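Local coordinates for ThiJ/PfpI domain protein (Brachyspira murdochii, PDB 4HCJ) that is of unknown specific function but belongs to the DJ-1/PfpI family of alpha-beta-alpha sandwich proteins and binds magnesium ions, at residues G108-E121 and T126-G138. Numbering follows the deposited sequence.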
# COMPACT_ATOMS: atom_id res chain seq x y z
N GLY A 108 -6.48 2.04 3.78
CA GLY A 108 -6.97 1.56 5.05
C GLY A 108 -5.82 1.44 6.04
O GLY A 108 -4.96 2.31 6.14
N SER A 109 -5.81 0.33 6.78
CA SER A 109 -4.78 0.14 7.81
C SER A 109 -3.35 0.11 7.27
O SER A 109 -2.41 0.29 8.03
CB SER A 109 -5.08 -1.10 8.64
OG SER A 109 -6.27 -0.89 9.38
N GLY A 110 -3.17 -0.10 5.96
CA GLY A 110 -1.84 -0.01 5.40
C GLY A 110 -1.18 1.36 5.59
O GLY A 110 0.05 1.46 5.67
N VAL A 111 -1.99 2.42 5.68
CA VAL A 111 -1.46 3.76 5.84
C VAL A 111 -0.66 3.88 7.15
O VAL A 111 0.28 4.67 7.22
CB VAL A 111 -2.59 4.82 5.78
CG1 VAL A 111 -2.06 6.24 5.99
CG2 VAL A 111 -3.30 4.74 4.42
N VAL A 112 -1.04 3.12 8.18
CA VAL A 112 -0.33 3.19 9.45
C VAL A 112 1.14 2.78 9.33
O VAL A 112 2.00 3.33 10.02
CB VAL A 112 -1.06 2.42 10.56
CG1 VAL A 112 -0.28 2.45 11.87
CG2 VAL A 112 -2.46 2.99 10.74
N ILE A 113 1.46 1.82 8.45
CA ILE A 113 2.85 1.46 8.24
C ILE A 113 3.64 2.68 7.76
O ILE A 113 4.75 2.95 8.22
CB ILE A 113 2.98 0.31 7.23
CG1 ILE A 113 2.36 -0.97 7.81
CG2 ILE A 113 4.45 0.07 6.85
CD1 ILE A 113 2.18 -2.10 6.79
N MSE A 114 3.07 3.38 6.79
CA MSE A 114 3.70 4.59 6.26
C MSE A 114 3.86 5.68 7.33
O MSE A 114 4.92 6.33 7.43
CB MSE A 114 2.90 5.08 5.05
CG MSE A 114 2.94 4.08 3.88
SE MSE A 114 1.51 4.29 2.59
CE MSE A 114 1.85 6.10 1.95
N ALA A 115 2.82 5.87 8.14
CA ALA A 115 2.89 6.85 9.21
C ALA A 115 4.00 6.49 10.19
O ALA A 115 4.80 7.35 10.58
CB ALA A 115 1.55 6.92 9.93
N ASN A 116 4.05 5.22 10.58
CA ASN A 116 5.05 4.76 11.54
C ASN A 116 6.47 4.80 10.98
O ASN A 116 7.43 4.91 11.74
CB ASN A 116 4.71 3.37 12.04
CG ASN A 116 3.51 3.35 12.98
OD1 ASN A 116 3.00 4.39 13.38
ND2 ASN A 116 3.07 2.15 13.34
N ALA A 117 6.61 4.72 9.66
CA ALA A 117 7.90 4.85 8.99
C ALA A 117 8.38 6.31 8.92
O ALA A 117 9.48 6.57 8.44
CB ALA A 117 7.82 4.29 7.58
N LYS A 118 7.55 7.24 9.38
CA LYS A 118 7.86 8.68 9.40
C LYS A 118 7.98 9.27 8.00
O LYS A 118 8.72 10.22 7.79
CB LYS A 118 9.13 8.97 10.21
CG LYS A 118 9.02 8.51 11.62
CD LYS A 118 7.88 9.23 12.26
CE LYS A 118 6.97 8.27 12.94
NZ LYS A 118 7.20 8.37 14.42
N ILE A 119 7.25 8.71 7.05
CA ILE A 119 7.21 9.29 5.72
C ILE A 119 5.99 10.15 5.47
O ILE A 119 5.85 10.72 4.39
CB ILE A 119 7.37 8.23 4.59
CG1 ILE A 119 6.17 7.28 4.50
CG2 ILE A 119 8.71 7.48 4.73
CD1 ILE A 119 6.02 6.68 3.10
N LEU A 120 5.12 10.29 6.46
CA LEU A 120 3.91 11.09 6.31
C LEU A 120 3.95 12.37 7.14
O LEU A 120 2.93 13.07 7.25
CB LEU A 120 2.65 10.30 6.64
CG LEU A 120 2.47 8.99 5.86
CD1 LEU A 120 1.15 8.32 6.25
CD2 LEU A 120 2.53 9.22 4.37
N GLU A 121 5.10 12.71 7.72
CA GLU A 121 5.17 13.93 8.52
C GLU A 121 4.90 15.16 7.65
O GLU A 121 5.57 15.37 6.64
CB GLU A 121 6.52 14.05 9.21
CG GLU A 121 6.83 12.91 10.15
CD GLU A 121 7.87 13.29 11.19
OE1 GLU A 121 9.03 13.54 10.82
OE2 GLU A 121 7.52 13.34 12.38
N THR A 126 -5.27 10.48 3.82
CA THR A 126 -6.45 9.98 4.49
C THR A 126 -6.13 8.58 5.02
O THR A 126 -5.04 8.06 4.78
CB THR A 126 -7.69 10.04 3.58
OG1 THR A 126 -8.83 9.70 4.37
CG2 THR A 126 -7.54 9.11 2.38
N CYS A 127 -7.06 8.00 5.77
CA CYS A 127 -6.79 6.74 6.45
C CYS A 127 -8.09 6.19 6.97
O CYS A 127 -9.13 6.83 6.89
CB CYS A 127 -5.79 6.93 7.60
SG CYS A 127 -6.40 8.00 8.93
N LEU A 128 -8.03 4.97 7.49
CA LEU A 128 -9.17 4.36 8.10
C LEU A 128 -9.53 5.20 9.33
O LEU A 128 -8.67 5.57 10.13
CB LEU A 128 -8.82 2.92 8.49
CG LEU A 128 -9.97 1.99 8.84
CD1 LEU A 128 -10.84 1.70 7.60
CD2 LEU A 128 -9.40 0.72 9.43
N SER A 129 -10.81 5.51 9.47
CA SER A 129 -11.26 6.33 10.58
C SER A 129 -10.76 5.84 11.95
O SER A 129 -10.27 6.62 12.77
CB SER A 129 -12.78 6.39 10.57
OG SER A 129 -13.21 7.25 11.59
N ALA A 130 -10.83 4.54 12.17
CA ALA A 130 -10.37 3.94 13.43
C ALA A 130 -8.88 4.15 13.72
O ALA A 130 -8.46 4.05 14.87
CB ALA A 130 -10.69 2.45 13.45
N ASP A 131 -8.10 4.43 12.68
CA ASP A 131 -6.66 4.50 12.80
C ASP A 131 -6.13 5.94 12.89
O ASP A 131 -4.91 6.15 12.85
CB ASP A 131 -5.98 3.83 11.59
CG ASP A 131 -6.26 2.33 11.47
OD1 ASP A 131 -6.64 1.70 12.48
OD2 ASP A 131 -6.05 1.79 10.35
N GLU A 132 -7.00 6.92 13.01
CA GLU A 132 -6.54 8.29 12.94
C GLU A 132 -5.57 8.68 14.10
O GLU A 132 -4.73 9.55 13.91
CB GLU A 132 -7.75 9.24 12.78
CG GLU A 132 -8.51 9.03 11.43
CD GLU A 132 -9.68 9.99 11.19
OE1 GLU A 132 -9.84 10.94 11.95
OE2 GLU A 132 -10.45 9.78 10.23
N SER A 133 -5.65 8.01 15.26
CA SER A 133 -4.67 8.24 16.31
C SER A 133 -3.25 8.00 15.81
O SER A 133 -2.36 8.85 15.99
CB SER A 133 -4.98 7.33 17.49
OG SER A 133 -4.90 5.97 17.11
N HIS A 134 -3.04 6.86 15.18
CA HIS A 134 -1.69 6.48 14.74
C HIS A 134 -1.19 7.40 13.65
O HIS A 134 -0.00 7.75 13.59
CB HIS A 134 -1.67 5.06 14.21
CG HIS A 134 -2.30 4.07 15.14
ND1 HIS A 134 -1.63 3.58 16.23
CD2 HIS A 134 -3.52 3.49 15.13
CE1 HIS A 134 -2.43 2.74 16.87
NE2 HIS A 134 -3.58 2.68 16.23
N VAL A 135 -2.09 7.77 12.75
CA VAL A 135 -1.71 8.58 11.61
C VAL A 135 -1.40 10.02 12.06
O VAL A 135 -0.39 10.60 11.62
CB VAL A 135 -2.78 8.47 10.52
CG1 VAL A 135 -2.48 9.39 9.35
CG2 VAL A 135 -2.83 7.00 10.02
N ARG A 136 -2.21 10.58 12.96
CA ARG A 136 -1.90 11.89 13.50
C ARG A 136 -0.61 11.85 14.32
O ARG A 136 0.15 12.84 14.32
CB ARG A 136 -3.03 12.42 14.37
CG ARG A 136 -4.26 12.80 13.59
CD ARG A 136 -5.21 13.68 14.43
NE ARG A 136 -6.51 13.88 13.78
CZ ARG A 136 -6.76 14.78 12.83
NH1 ARG A 136 -5.79 15.59 12.40
NH2 ARG A 136 -7.99 14.87 12.33
N HIS A 137 -0.34 10.74 15.01
CA HIS A 137 0.88 10.63 15.79
C HIS A 137 2.12 10.75 14.89
O HIS A 137 3.16 11.27 15.32
CB HIS A 137 0.90 9.31 16.55
CG HIS A 137 2.13 9.10 17.37
ND1 HIS A 137 2.36 9.73 18.57
CD2 HIS A 137 3.22 8.34 17.13
CE1 HIS A 137 3.53 9.35 19.04
NE2 HIS A 137 4.08 8.50 18.19
N GLY A 138 2.00 10.28 13.65
CA GLY A 138 3.04 10.43 12.65
C GLY A 138 3.09 11.79 11.95
O GLY A 138 3.75 11.92 10.92
O HOH W 1 -5.53 3.73 8.40
O HOH W 2 -7.42 -0.72 12.47
O HOH W 3 4.82 9.84 9.31
O HOH W 4 2.68 7.14 13.15
O HOH W 5 5.85 11.05 16.15
O HOH W 6 6.07 11.31 13.69
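CG2 of V135 sits at the apolar centre, meeting V112 CG2 at 4.1 Å, V111 CG1 and, more loosely, A115 CB, which rests on V135 CA (4.0 Å). V112 divides its branches: with CG1 anti to the backbone N (chi1 178°), that methyl meets CB of H134 while CG2 lies 3.7 Å from D131 CB, V112 and D131 crossing at about a right angle. V111 CG1 also touches C127 CB. Helices 110-116 and 132-137 run roughly parallel here, their axes 8.5 Å apart at an angle of 26°. Within the alpha-beta-alpha sandwich of the DJ-1/PfpI family, G108, at phi 56°, follows strand 103-107 at the turn that in DJ-1 relatives is the nucleophile elbow, usually carrying a cysteine; S109 comes next. Its OG donates a 2.9 Å hydrogen bond to OD2 of D131, on the syn lone pair. That oxygen also accepts from a water that donates to G108 O and accepts from L128 N, so two donors grip OD2. W85 packs against V112, D131 and H134. At the other end a water joins A115 O and G138 O while accepting from L120 N. E121 CA makes a CH...O contact to G138 O, 3.4 Å away. Beyond it, E121 OE2 hydrogen-bonds N139 and takes a 2.8 Å bond from a water weakly linked to K118 NZ and H137 O; the E121 side chain lies about 4 Å from a bound magnesium ion.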